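Local coordinates for protein putative tRNA (Adenine(37)-N6)-methyltransferase (Pseudomonas aeruginosa, PDB 7BU1) that probably methylates the N6-threonylcarbamoyladenosine at position 37 of transfer RNA, using S-adenosylmethionine as the methyl donor, at residues C20-F25 and G210-D215; S60-L65 and S108-E113; L67-L72 and D129-L134; I161-S166 and L187-L192. All coordinates share one frame; numbering follows the deposited sequence.

In the fold
From the N terminus, strand 15-19 leads into 20-25, which meets 210-215 far along the chain; interaction 1 thereby closes a loop that holds all the others and ties the beta barrel to the four-stranded sheet of the C-terminal part. Within it, interactions 2 and 3 cross: 60-65 pairs with 108-113, and 67-72, a little further on, meets 129-134. These two build consecutive parts of the barrel, touch the same S-adenosylmethionine and reach the second subunit. Interaction 4 comes later and closes a short loop, laying helix 184-192 against strand 162-165. That helix also touches interaction 1, at Cys20, Phe21, Leu213 and Trp214.

Interaction 1. Residues C20-F25 and G210-D215; sequences CFMEKF and GVRLWD. With SAM (S-adenosylmethionine), chain D.
One face of the Trp214 indole carries the CB of Cys20, whose contact with the six-membered ring is a CH-pi interaction, CB lying 3.5 Å from the ring centroid. The Cys20 SG makes a longer, oblique sulfur-aromatic approach to this ring. With SG placed between the backbone N and the carbonyl carbon (chi1 48°), the sulfur stands over a face of its neighbour Phe21, so a small, polarisable residue serves two aromatic rings at once. The Phe21 ring lies alongside Leu213, its CD1 3.8 Å from Leu213 CD2. The Phe25 ring takes the CG2 of Val211 near its plane, at the edge.

Two straight hydrogen bonds fasten loop to strand, one between backbones and one to a side chain. Trp214 N donates to Cys20 O over 2.8 Å, and Arg212 N donates to Glu23 OE1 over 2.7 Å. The glutamate chain, extended beyond CG, is long enough to bring a carboxylate to the strand's N-H; the oxygen is met on its anti side, 27° out of the carboxylate plane. Met22 CG packs on Arg212 CG, while the guanidinium of Arg212 turns to a salt bridge with Asp217.

Helix 184-192 packs against Cys20, Phe21, Leu213 and Trp214. A loop leaving the barrel, in which Lys24 CB approaches the ribose O2' of S-adenosylmethionine, thus forms a single beta bridge, Phe21 with Leu213, to the outermost strand of the C-terminal sheet, consistent with a junction between the two parts of the fold.

Interaction 2. Residues S60-L65 and S108-E113; sequences SHVWLL and SVVRLE. With SAM (S-adenosylmethionine), chain D.
Ser108 OG is gripped from two sides of the cofactor site: it accepts from the amino N of S-adenosylmethionine at 3.0 Å and is also bonded to Asp126. Its backbone pairs reciprocally with Leu64, as Val110 does with Val62, in antiparallel hydrogen-bonded pairs. The shortest bond between the segments, 2.7 Å, runs from Leu112 N to Ser60 O. On the face bearing these pairs, Val62 CG2 meets Val110 CG2 at 4.0 Å, and the Leu64 side chain crosses that of Val110 at about a right angle; branched apolar residues fill most of this side, Ser108 being the polar exception.

Trp63 and Val109 form a non-hydrogen-bonded pair on the other face. There Val109 CB lies 3.8 Å from the centroid of the Trp63 six-membered ring, only 9° off its normal, and Trp63 meets Trp63 of the second subunit edge-to-face. His61 CE1 stands over the guanidinium of Arg111, which forms a salt bridge with Asp148 of the second subunit. His61 ND1 and Ser60 OG share a hydrogen bond of 2.8 Å that helps fix the ring's rotation, and the same hydroxyl bonds Arg150 N of the second subunit.

Strand 61-67 thus lies in the barrel between strands 105-116 and 132-138, with strand 119-123 beyond the second segment.

Interaction 3. Residues L67-L72 and D129-L134; sequences LFHQAL and DGTPVL. With SAM (S-adenosylmethionine), chain D.
Leu67 and Leu134 form the close-packed end of this contact, their side chains crossing at about a right angle with Leu67 CD2 3.8 Å from Leu134 CD1. Beside them Leu67 N donates to Pro132 O over 3.0 Å, a nearly straight bond with an N-H...O angle of 167°. Proline suits this position because its compact apolar ring packs against His69 and beside Leu67, its CD coming 3.4 Å from His69 ND1. The second subunit closes over this end, with His9 of that chain on Leu67 and Ile105 of that chain on Leu134.

The His69 ring is also closely flanked: Gln70 CG lies over one face and Gly130 O over the opposite face, 3.1 Å above the plane. CG of His69 sits between its backbone N and carbonyl carbon (chi1 70°), which turns the ring toward 129-134. The loose side lies beyond it, where Gln70 is exposed and the rim of Asp129 and Gly130 is partly so. Gly130 adopts backbone angles that call for glycine, and with Thr131 it forms a G1 beta bulge facing Ile17.

Alongside His69 and Thr131 lies the adenine of S-adenosylmethionine. Its N1 accepts from Gln70 N over 3.1 Å, and its N6 donates to Thr131 OG1, also over 3.1 Å. Threonine offers a hydroxyl for this purpose that is bonded to Leu128 O as well. The Phe68 ring turns its edge to the base, near N3. A type I turn from Phe68 to Ala71 presents the Gln70 amide, so turn and bulge together make the adenine-recognition part of the cofactor site.

Interaction 4. Residues I161-S166 and L187-L192; sequences IAVEWS and LIEQCL
Trp165 and Ile188 meet where the far rim of the indole reaches the helix: Trp165 CH2 is 3.6 Å from Ile188 CG2, and the two side chains run obliquely to each other. Further along, Val163 CG2 packs at 3.8 Å against Leu192 CB, the side chains at about a right angle, and lies equally far from Glu189 O. A beta-branched valine is well placed here, being short enough for the strand to approach the helix backbone. Glu189 flanks these apolar contacts. With CG anti to the backbone N (chi1 -175°) and the chain extended beyond it, the carboxylate reaches the indole edge, where OE1 lies 3.7 Å from Trp165 NE1 with the planes 71° apart.

In the next shell, turns of the helix hold the partners in place: Leu192 N bonds to Ile188 O over 2.9 Å, keeping Ile188 and Leu192 about one helical turn apart. Ser166 ends the strand segment as the N-cap of helix 167-180, its OG bonded to Ala169 N.

Strand 162-165 runs at 144° to helix 187-192, their axes 8.3 Å apart. It is an outermost strand of its sheet, beside strand 227-234, while the same helix also leans Ile188 and Leu192 on strand 216-224 and Leu187 on Cys20 of the barrel-side loop.

Interaction 1. Residues C20-F25 and G210-D215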
# COMPACT_ATOMS: atom_id res chain seq x y z
N CYS B 20 7.18 -5.42 -19.64
CA CYS B 20 8.00 -4.82 -20.67
C CYS B 20 9.46 -4.72 -20.24
O CYS B 20 10.34 -4.62 -21.11
CB CYS B 20 7.50 -3.43 -21.03
SG CYS B 20 7.16 -2.40 -19.61
N PHE B 21 9.72 -4.71 -18.93
CA PHE B 21 11.04 -4.45 -18.39
C PHE B 21 11.82 -5.74 -18.21
O PHE B 21 11.39 -6.63 -17.47
CB PHE B 21 10.94 -3.72 -17.05
CG PHE B 21 10.23 -2.41 -17.12
CD1 PHE B 21 10.75 -1.36 -17.86
CD2 PHE B 21 9.04 -2.22 -16.44
CE1 PHE B 21 10.11 -0.14 -17.92
CE2 PHE B 21 8.40 -1.01 -16.48
CZ PHE B 21 8.93 0.03 -17.23
N MET B 22 12.98 -5.82 -18.85
CA MET B 22 13.91 -6.93 -18.66
C MET B 22 15.09 -6.59 -17.76
O MET B 22 15.88 -7.48 -17.46
CB MET B 22 14.43 -7.43 -20.01
CG MET B 22 13.36 -7.58 -21.08
SD MET B 22 12.08 -8.76 -20.59
CE MET B 22 13.02 -10.28 -20.63
N GLU B 23 15.25 -5.33 -17.35
CA GLU B 23 16.34 -4.92 -16.48
C GLU B 23 15.86 -3.83 -15.54
O GLU B 23 14.97 -3.04 -15.88
CB GLU B 23 17.55 -4.36 -17.24
CG GLU B 23 17.87 -4.98 -18.57
CD GLU B 23 18.82 -4.13 -19.36
OE1 GLU B 23 18.36 -3.37 -20.23
OE2 GLU B 23 20.04 -4.20 -19.08
N LYS B 24 16.48 -3.77 -14.37
CA LYS B 24 16.10 -2.76 -13.38
C LYS B 24 16.48 -1.34 -13.80
O LYS B 24 15.89 -0.38 -13.29
CB LYS B 24 16.73 -3.09 -12.03
N PHE B 25 17.42 -1.19 -14.74
CA PHE B 25 18.05 0.10 -15.02
C PHE B 25 17.05 1.18 -15.41
O PHE B 25 16.83 2.12 -14.63
CB PHE B 25 19.11 -0.02 -16.14
CG PHE B 25 19.57 1.32 -16.67
CD1 PHE B 25 20.29 2.19 -15.86
CD2 PHE B 25 19.28 1.71 -17.97
CE1 PHE B 25 20.72 3.42 -16.35
CE2 PHE B 25 19.70 2.94 -18.46
CZ PHE B 25 20.41 3.80 -17.65
N GLY B 210 22.03 1.79 -23.59
CA GLY B 210 21.06 0.85 -24.12
C GLY B 210 20.24 0.28 -22.99
O GLY B 210 20.62 0.32 -21.82
N VAL B 211 19.06 -0.21 -23.36
CA VAL B 211 18.19 -0.89 -22.43
C VAL B 211 17.43 -1.90 -23.23
O VAL B 211 17.13 -1.69 -24.41
CB VAL B 211 17.26 0.11 -21.71
CG1 VAL B 211 16.26 0.69 -22.69
CG2 VAL B 211 16.54 -0.58 -20.55
N ARG B 212 17.12 -3.03 -22.61
CA ARG B 212 16.25 -4.01 -23.22
C ARG B 212 14.82 -3.72 -22.78
O ARG B 212 14.54 -3.61 -21.58
CB ARG B 212 16.67 -5.42 -22.83
CG ARG B 212 15.97 -6.50 -23.61
CD ARG B 212 16.73 -7.81 -23.52
NE ARG B 212 16.47 -8.65 -24.68
CZ ARG B 212 17.21 -8.65 -25.78
NH1 ARG B 212 18.26 -7.84 -25.88
NH2 ARG B 212 16.90 -9.46 -26.79
N LEU B 213 13.92 -3.55 -23.75
CA LEU B 213 12.49 -3.43 -23.50
C LEU B 213 11.76 -4.42 -24.40
O LEU B 213 11.97 -4.41 -25.62
CB LEU B 213 11.98 -2.01 -23.76
CG LEU B 213 12.48 -0.90 -22.84
CD1 LEU B 213 12.25 0.48 -23.48
CD2 LEU B 213 11.83 -0.98 -21.46
N TRP B 214 10.90 -5.25 -23.81
CA TRP B 214 10.24 -6.37 -24.52
C TRP B 214 11.36 -7.23 -25.09
O TRP B 214 12.27 -7.61 -24.34
CB TRP B 214 9.24 -5.85 -25.55
CG TRP B 214 8.14 -4.96 -25.02
CD1 TRP B 214 7.98 -3.62 -25.27
CD2 TRP B 214 7.03 -5.35 -24.20
NE1 TRP B 214 6.85 -3.16 -24.63
CE2 TRP B 214 6.25 -4.20 -23.97
CE3 TRP B 214 6.64 -6.56 -23.62
CZ2 TRP B 214 5.09 -4.22 -23.19
CZ3 TRP B 214 5.47 -6.59 -22.84
CH2 TRP B 214 4.71 -5.43 -22.63
N ASP B 215 11.36 -7.54 -26.39
CA ASP B 215 12.46 -8.24 -27.04
C ASP B 215 13.36 -7.30 -27.84
O ASP B 215 14.05 -7.73 -28.76
CB ASP B 215 11.92 -9.35 -27.95
CG ASP B 215 10.92 -8.85 -28.97
OD1 ASP B 215 10.60 -7.64 -28.96
OD2 ASP B 215 10.43 -9.67 -29.77
N SAM D . 6.80 0.67 -5.84
CA SAM D . 7.53 -0.49 -5.31
C SAM D . 7.59 -0.44 -3.78
O SAM D . 7.66 -1.52 -3.17
OXT SAM D . 7.53 0.69 -3.23
CB SAM D . 8.96 -0.57 -5.88
CG SAM D . 9.79 0.64 -5.45
SD SAM D . 11.52 0.45 -6.03
CE SAM D . 12.49 1.79 -5.37
C5' SAM D . 11.60 0.59 -7.84
C4' SAM D . 12.47 -0.54 -8.37
O4' SAM D . 11.78 -1.76 -8.13
C3' SAM D . 12.40 -0.54 -9.86
O3' SAM D . 13.23 0.45 -10.43
C2' SAM D . 12.90 -1.93 -10.18
O2' SAM D . 14.30 -1.92 -10.46
C1' SAM D . 12.67 -2.64 -8.84
N9 SAM D . 12.09 -3.96 -9.04
C8 SAM D . 10.94 -4.18 -9.68
N7 SAM D . 10.74 -5.49 -9.68
C5 SAM D . 11.75 -6.08 -9.04
C6 SAM D . 12.00 -7.36 -8.77
N6 SAM D . 11.10 -8.25 -9.20
N1 SAM D . 13.10 -7.73 -8.11
C2 SAM D . 14.00 -6.75 -7.69
N3 SAM D . 13.70 -5.41 -7.98
C4 SAM D . 12.59 -5.12 -8.65

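Interaction 2. Residues S60-L65 and S108-E113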
# COMPACT_ATOMS: atom_id res chain seq x y z
N SER B 60 -10.41 1.12 -10.81
CA SER B 60 -9.46 1.52 -11.84
C SER B 60 -8.04 1.03 -11.53
O SER B 60 -7.32 0.61 -12.43
CB SER B 60 -9.50 3.04 -12.06
OG SER B 60 -9.14 3.78 -10.92
N HIS B 61 -7.61 1.12 -10.27
CA HIS B 61 -6.25 0.78 -9.90
C HIS B 61 -6.23 -0.33 -8.86
O HIS B 61 -7.18 -0.50 -8.08
CB HIS B 61 -5.53 2.00 -9.34
CG HIS B 61 -5.32 3.09 -10.36
ND1 HIS B 61 -6.37 3.79 -10.92
CD2 HIS B 61 -4.19 3.59 -10.91
CE1 HIS B 61 -5.89 4.67 -11.77
NE2 HIS B 61 -4.57 4.57 -11.78
N VAL B 62 -5.11 -1.07 -8.81
CA VAL B 62 -4.94 -2.18 -7.88
C VAL B 62 -3.55 -2.10 -7.27
O VAL B 62 -2.57 -1.72 -7.93
CB VAL B 62 -5.16 -3.56 -8.55
CG1 VAL B 62 -6.60 -3.72 -9.08
CG2 VAL B 62 -4.12 -3.81 -9.65
N TRP B 63 -3.46 -2.47 -5.99
CA TRP B 63 -2.18 -2.70 -5.36
C TRP B 63 -1.74 -4.12 -5.67
O TRP B 63 -2.55 -5.04 -5.70
CB TRP B 63 -2.27 -2.53 -3.84
CG TRP B 63 -2.52 -1.14 -3.36
CD1 TRP B 63 -3.72 -0.59 -3.00
CD2 TRP B 63 -1.54 -0.11 -3.18
NE1 TRP B 63 -3.55 0.72 -2.61
CE2 TRP B 63 -2.22 1.04 -2.72
CE3 TRP B 63 -0.16 -0.04 -3.38
CZ2 TRP B 63 -1.56 2.23 -2.44
CZ3 TRP B 63 0.49 1.15 -3.11
CH2 TRP B 63 -0.21 2.27 -2.64
N LEU B 64 -0.44 -4.29 -5.90
CA LEU B 64 0.18 -5.60 -5.99
C LEU B 64 1.24 -5.68 -4.91
O LEU B 64 2.15 -4.84 -4.85
CB LEU B 64 0.79 -5.85 -7.37
CG LEU B 64 -0.11 -5.74 -8.61
CD1 LEU B 64 0.70 -6.00 -9.88
CD2 LEU B 64 -1.33 -6.67 -8.53
N LEU B 65 1.11 -6.65 -4.01
CA LEU B 65 2.19 -7.05 -3.13
C LEU B 65 2.98 -8.14 -3.83
O LEU B 65 2.38 -9.11 -4.32
CB LEU B 65 1.67 -7.54 -1.78
CG LEU B 65 0.81 -6.56 -0.99
CD1 LEU B 65 0.44 -7.16 0.35
CD2 LEU B 65 1.54 -5.26 -0.80
N SER B 108 3.17 -1.89 -5.18
CA SER B 108 2.99 -0.89 -6.23
C SER B 108 1.52 -0.78 -6.54
O SER B 108 0.78 -1.77 -6.49
CB SER B 108 3.75 -1.25 -7.51
OG SER B 108 5.13 -1.44 -7.26
N VAL B 109 1.08 0.44 -6.84
CA VAL B 109 -0.26 0.65 -7.36
C VAL B 109 -0.13 0.88 -8.86
O VAL B 109 0.59 1.78 -9.31
CB VAL B 109 -0.98 1.82 -6.66
CG1 VAL B 109 -0.11 3.05 -6.61
CG2 VAL B 109 -2.31 2.10 -7.36
N VAL B 110 -0.81 0.05 -9.64
CA VAL B 110 -0.78 0.11 -11.09
C VAL B 110 -2.21 0.23 -11.59
O VAL B 110 -3.17 -0.11 -10.89
CB VAL B 110 -0.09 -1.13 -11.71
CG1 VAL B 110 1.35 -1.19 -11.25
CG2 VAL B 110 -0.83 -2.41 -11.33
N ARG B 111 -2.35 0.75 -12.80
CA ARG B 111 -3.66 0.85 -13.41
C ARG B 111 -4.12 -0.52 -13.88
O ARG B 111 -3.32 -1.31 -14.40
CB ARG B 111 -3.65 1.82 -14.59
CG ARG B 111 -5.03 2.00 -15.21
CD ARG B 111 -5.02 2.93 -16.39
NE ARG B 111 -5.21 4.32 -15.98
CZ ARG B 111 -6.39 4.84 -15.66
NH1 ARG B 111 -7.49 4.09 -15.69
NH2 ARG B 111 -6.48 6.12 -15.30
N LEU B 112 -5.40 -0.81 -13.67
CA LEU B 112 -6.01 -2.04 -14.17
C LEU B 112 -6.75 -1.70 -15.47
O LEU B 112 -7.75 -0.98 -15.45
CB LEU B 112 -6.96 -2.65 -13.15
CG LEU B 112 -7.73 -3.87 -13.67
CD1 LEU B 112 -6.78 -4.99 -14.07
CD2 LEU B 112 -8.75 -4.35 -12.63
N GLU B 113 -6.24 -2.21 -16.59
CA GLU B 113 -6.86 -1.94 -17.87
C GLU B 113 -7.99 -2.90 -18.18
O GLU B 113 -8.99 -2.50 -18.78
CB GLU B 113 -5.81 -2.02 -18.98
CG GLU B 113 -4.66 -1.07 -18.78
CD GLU B 113 -3.85 -0.88 -20.04
OE1 GLU B 113 -3.58 0.29 -20.40
OE2 GLU B 113 -3.49 -1.91 -20.67
N SAM D . 6.80 0.67 -5.84
CA SAM D . 7.53 -0.49 -5.31
C SAM D . 7.59 -0.44 -3.78
O SAM D . 7.66 -1.52 -3.17
OXT SAM D . 7.53 0.69 -3.23
CB SAM D . 8.96 -0.57 -5.88
CG SAM D . 9.79 0.64 -5.45
SD SAM D . 11.52 0.45 -6.03
CE SAM D . 12.49 1.79 -5.37
C5' SAM D . 11.60 0.59 -7.84
C4' SAM D . 12.47 -0.54 -8.37
O4' SAM D . 11.78 -1.76 -8.13
C3' SAM D . 12.40 -0.54 -9.86
O3' SAM D . 13.23 0.45 -10.43
C2' SAM D . 12.90 -1.93 -10.18
O2' SAM D . 14.30 -1.92 -10.46
C1' SAM D . 12.67 -2.64 -8.84
N9 SAM D . 12.09 -3.96 -9.04
C8 SAM D . 10.94 -4.18 -9.68
N7 SAM D . 10.74 -5.49 -9.68
C5 SAM D . 11.75 -6.08 -9.04
C6 SAM D . 12.00 -7.36 -8.77
N6 SAM D . 11.10 -8.25 -9.20
N1 SAM D . 13.10 -7.73 -8.11
C2 SAM D . 14.00 -6.75 -7.69
N3 SAM D . 13.70 -5.41 -7.98
C4 SAM D . 12.59 -5.12 -8.65

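Interaction 3. Residues L67-L72 and D129-L134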
# COMPACT_ATOMS: atom_id res chain seq x y z
N LEU B 67 7.19 -10.10 -4.56
CA LEU B 67 8.52 -10.43 -4.09
C LEU B 67 9.57 -9.81 -5.01
O LEU B 67 9.49 -9.95 -6.23
CB LEU B 67 8.72 -11.95 -4.04
CG LEU B 67 7.95 -12.72 -2.99
CD1 LEU B 67 8.34 -14.18 -3.06
CD2 LEU B 67 8.22 -12.13 -1.61
N PHE B 68 10.55 -9.14 -4.41
CA PHE B 68 11.71 -8.59 -5.12
C PHE B 68 12.68 -9.72 -5.44
O PHE B 68 13.75 -9.85 -4.86
CB PHE B 68 12.42 -7.54 -4.28
CG PHE B 68 11.68 -6.24 -4.12
CD1 PHE B 68 11.51 -5.39 -5.20
CD2 PHE B 68 11.21 -5.85 -2.88
CE1 PHE B 68 10.85 -4.18 -5.05
CE2 PHE B 68 10.55 -4.64 -2.72
CZ PHE B 68 10.37 -3.81 -3.81
N HIS B 69 12.28 -10.56 -6.40
CA HIS B 69 13.05 -11.78 -6.63
C HIS B 69 14.43 -11.51 -7.22
O HIS B 69 15.31 -12.37 -7.08
CB HIS B 69 12.27 -12.74 -7.53
CG HIS B 69 12.14 -12.29 -8.95
ND1 HIS B 69 11.40 -11.18 -9.32
CD2 HIS B 69 12.64 -12.81 -10.10
CE1 HIS B 69 11.47 -11.03 -10.63
NE2 HIS B 69 12.21 -12.00 -11.13
N GLN B 70 14.66 -10.35 -7.84
CA GLN B 70 15.97 -10.01 -8.41
C GLN B 70 16.70 -8.96 -7.58
O GLN B 70 17.53 -8.22 -8.12
CB GLN B 70 15.84 -9.53 -9.85
CG GLN B 70 15.00 -10.41 -10.73
CD GLN B 70 15.82 -11.28 -11.64
OE1 GLN B 70 16.90 -11.73 -11.28
NE2 GLN B 70 15.30 -11.53 -12.84
N ALA B 71 16.43 -8.89 -6.29
CA ALA B 71 17.11 -7.96 -5.40
C ALA B 71 18.07 -8.78 -4.55
O ALA B 71 17.83 -9.05 -3.38
CB ALA B 71 16.11 -7.19 -4.54
N LEU B 72 19.17 -9.18 -5.18
CA LEU B 72 20.18 -10.00 -4.53
C LEU B 72 21.55 -9.35 -4.62
O LEU B 72 21.73 -8.36 -5.33
CB LEU B 72 20.20 -11.38 -5.16
N ASP B 129 10.16 -8.13 -15.28
CA ASP B 129 9.59 -9.33 -15.87
C ASP B 129 9.87 -10.51 -14.96
O ASP B 129 10.96 -10.65 -14.40
CB ASP B 129 10.18 -9.58 -17.26
CG ASP B 129 9.49 -10.70 -17.98
OD1 ASP B 129 8.27 -10.59 -18.22
OD2 ASP B 129 10.14 -11.71 -18.29
N GLY B 130 8.86 -11.37 -14.80
CA GLY B 130 8.99 -12.52 -13.93
C GLY B 130 8.79 -12.24 -12.46
O GLY B 130 9.23 -13.03 -11.62
N THR B 131 8.09 -11.16 -12.12
CA THR B 131 7.92 -10.84 -10.71
C THR B 131 6.84 -11.71 -10.09
O THR B 131 5.70 -11.73 -10.58
CB THR B 131 7.57 -9.36 -10.54
OG1 THR B 131 8.65 -8.55 -11.01
CG2 THR B 131 7.28 -9.04 -9.09
N PRO B 132 7.13 -12.42 -9.00
CA PRO B 132 6.09 -13.21 -8.32
C PRO B 132 5.20 -12.30 -7.49
O PRO B 132 5.69 -11.49 -6.70
CB PRO B 132 6.89 -14.18 -7.44
CG PRO B 132 8.33 -14.07 -7.90
CD PRO B 132 8.48 -12.69 -8.46
N VAL B 133 3.88 -12.41 -7.69
CA VAL B 133 2.91 -11.57 -7.00
C VAL B 133 2.21 -12.38 -5.91
O VAL B 133 1.67 -13.47 -6.16
CB VAL B 133 1.90 -10.97 -7.99
CG1 VAL B 133 0.87 -10.14 -7.24
CG2 VAL B 133 2.63 -10.10 -8.99
N LEU B 134 2.19 -11.83 -4.70
CA LEU B 134 1.58 -12.50 -3.56
C LEU B 134 0.12 -12.14 -3.35
O LEU B 134 -0.61 -12.92 -2.73
CB LEU B 134 2.34 -12.17 -2.27
CG LEU B 134 3.85 -12.36 -2.30
CD1 LEU B 134 4.47 -11.91 -0.99
CD2 LEU B 134 4.21 -13.81 -2.61
N SAM D . 6.80 0.67 -5.84
CA SAM D . 7.53 -0.49 -5.31
C SAM D . 7.59 -0.44 -3.78
O SAM D . 7.66 -1.52 -3.17
OXT SAM D . 7.53 0.69 -3.23
CB SAM D . 8.96 -0.57 -5.88
CG SAM D . 9.79 0.64 -5.45
SD SAM D . 11.52 0.45 -6.03
CE SAM D . 12.49 1.79 -5.37
C5' SAM D . 11.60 0.59 -7.84
C4' SAM D . 12.47 -0.54 -8.37
O4' SAM D . 11.78 -1.76 -8.13
C3' SAM D . 12.40 -0.54 -9.86
O3' SAM D . 13.23 0.45 -10.43
C2' SAM D . 12.90 -1.93 -10.18
O2' SAM D . 14.30 -1.92 -10.46
C1' SAM D . 12.67 -2.64 -8.84
N9 SAM D . 12.09 -3.96 -9.04
C8 SAM D . 10.94 -4.18 -9.68
N7 SAM D . 10.74 -5.49 -9.68
C5 SAM D . 11.75 -6.08 -9.04
C6 SAM D . 12.00 -7.36 -8.77
N6 SAM D . 11.10 -8.25 -9.20
N1 SAM D . 13.10 -7.73 -8.11
C2 SAM D . 14.00 -6.75 -7.69
N3 SAM D . 13.70 -5.41 -7.98
C4 SAM D . 12.59 -5.12 -8.65

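Interaction 4. Residues I161-S166 and L187-L192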
# COMPACT_ATOMS: atom_id res chain seq x y z
N ILE B 161 13.57 14.56 -18.18
CA ILE B 161 14.45 15.02 -19.25
C ILE B 161 13.66 15.03 -20.56
O ILE B 161 12.76 14.22 -20.77
CB ILE B 161 15.70 14.13 -19.42
CG1 ILE B 161 16.19 13.57 -18.09
CG2 ILE B 161 16.82 14.89 -20.11
CD1 ILE B 161 17.45 12.71 -18.19
N ALA B 162 14.04 15.95 -21.45
CA ALA B 162 13.47 15.98 -22.79
C ALA B 162 14.03 14.84 -23.63
O ALA B 162 15.20 14.46 -23.50
CB ALA B 162 13.78 17.32 -23.46
N VAL B 163 13.18 14.29 -24.50
CA VAL B 163 13.54 13.19 -25.39
C VAL B 163 13.21 13.57 -26.82
O VAL B 163 12.12 14.07 -27.10
CB VAL B 163 12.81 11.88 -25.00
CG1 VAL B 163 13.15 10.78 -25.98
CG2 VAL B 163 13.17 11.47 -23.59
N GLU B 164 14.15 13.35 -27.73
CA GLU B 164 13.94 13.51 -29.16
C GLU B 164 14.38 12.23 -29.86
O GLU B 164 15.06 11.38 -29.28
CB GLU B 164 14.67 14.74 -29.72
CG GLU B 164 16.17 14.58 -29.87
CD GLU B 164 16.86 15.84 -30.40
OE1 GLU B 164 18.10 15.80 -30.54
OE2 GLU B 164 16.18 16.85 -30.69
N TRP B 165 13.98 12.09 -31.13
CA TRP B 165 14.12 10.86 -31.89
C TRP B 165 14.95 11.06 -33.15
O TRP B 165 14.80 12.07 -33.85
CB TRP B 165 12.75 10.31 -32.30
CG TRP B 165 11.95 9.78 -31.17
CD1 TRP B 165 11.20 10.50 -30.29
CD2 TRP B 165 11.82 8.41 -30.78
NE1 TRP B 165 10.61 9.67 -29.38
CE2 TRP B 165 10.98 8.38 -29.65
CE3 TRP B 165 12.35 7.21 -31.27
CZ2 TRP B 165 10.64 7.18 -29.01
CZ3 TRP B 165 12.01 6.01 -30.62
CH2 TRP B 165 11.17 6.02 -29.51
N SER B 166 15.79 10.08 -33.47
CA SER B 166 16.32 10.00 -34.82
C SER B 166 15.23 9.48 -35.74
O SER B 166 14.38 8.68 -35.32
CB SER B 166 17.55 9.10 -34.87
OG SER B 166 17.19 7.73 -34.86
N LEU B 187 6.52 4.12 -24.67
CA LEU B 187 7.25 3.54 -23.54
C LEU B 187 8.70 3.99 -23.54
O LEU B 187 9.24 4.38 -22.50
CB LEU B 187 7.17 2.01 -23.58
CG LEU B 187 7.96 1.31 -22.46
CD1 LEU B 187 7.51 1.79 -21.09
CD2 LEU B 187 7.85 -0.20 -22.54
N ILE B 188 9.35 3.97 -24.71
CA ILE B 188 10.73 4.44 -24.81
C ILE B 188 10.83 5.89 -24.36
O ILE B 188 11.72 6.26 -23.58
CB ILE B 188 11.27 4.25 -26.24
CG1 ILE B 188 11.39 2.77 -26.58
CG2 ILE B 188 12.63 4.95 -26.40
CD1 ILE B 188 11.62 2.53 -28.05
N GLU B 189 9.92 6.73 -24.84
CA GLU B 189 9.97 8.14 -24.50
C GLU B 189 9.73 8.36 -23.01
O GLU B 189 10.42 9.15 -22.37
CB GLU B 189 8.93 8.90 -25.32
CG GLU B 189 8.96 10.39 -25.14
CD GLU B 189 8.44 11.12 -26.36
OE1 GLU B 189 7.74 10.46 -27.17
OE2 GLU B 189 8.72 12.33 -26.51
N GLN B 190 8.76 7.62 -22.44
CA GLN B 190 8.45 7.79 -21.02
C GLN B 190 9.56 7.24 -20.13
O GLN B 190 9.82 7.79 -19.06
CB GLN B 190 7.13 7.10 -20.70
CG GLN B 190 5.92 7.89 -21.14
CD GLN B 190 4.75 6.99 -21.46
OE1 GLN B 190 4.61 5.90 -20.90
NE2 GLN B 190 3.88 7.44 -22.35
N CYS B 191 10.23 6.17 -20.56
CA CYS B 191 11.32 5.63 -19.76
C CYS B 191 12.56 6.50 -19.85
O CYS B 191 13.28 6.66 -18.86
CB CYS B 191 11.66 4.22 -20.22
SG CYS B 191 10.42 3.01 -19.75
N LEU B 192 12.81 7.11 -21.01
CA LEU B 192 14.04 7.86 -21.17
C LEU B 192 13.98 9.21 -20.46
O LEU B 192 15.02 9.69 -19.99
CB LEU B 192 14.36 8.03 -22.66
CG LEU B 192 14.84 6.70 -23.26
CD1 LEU B 192 15.39 6.86 -24.66
CD2 LEU B 192 15.87 6.05 -22.35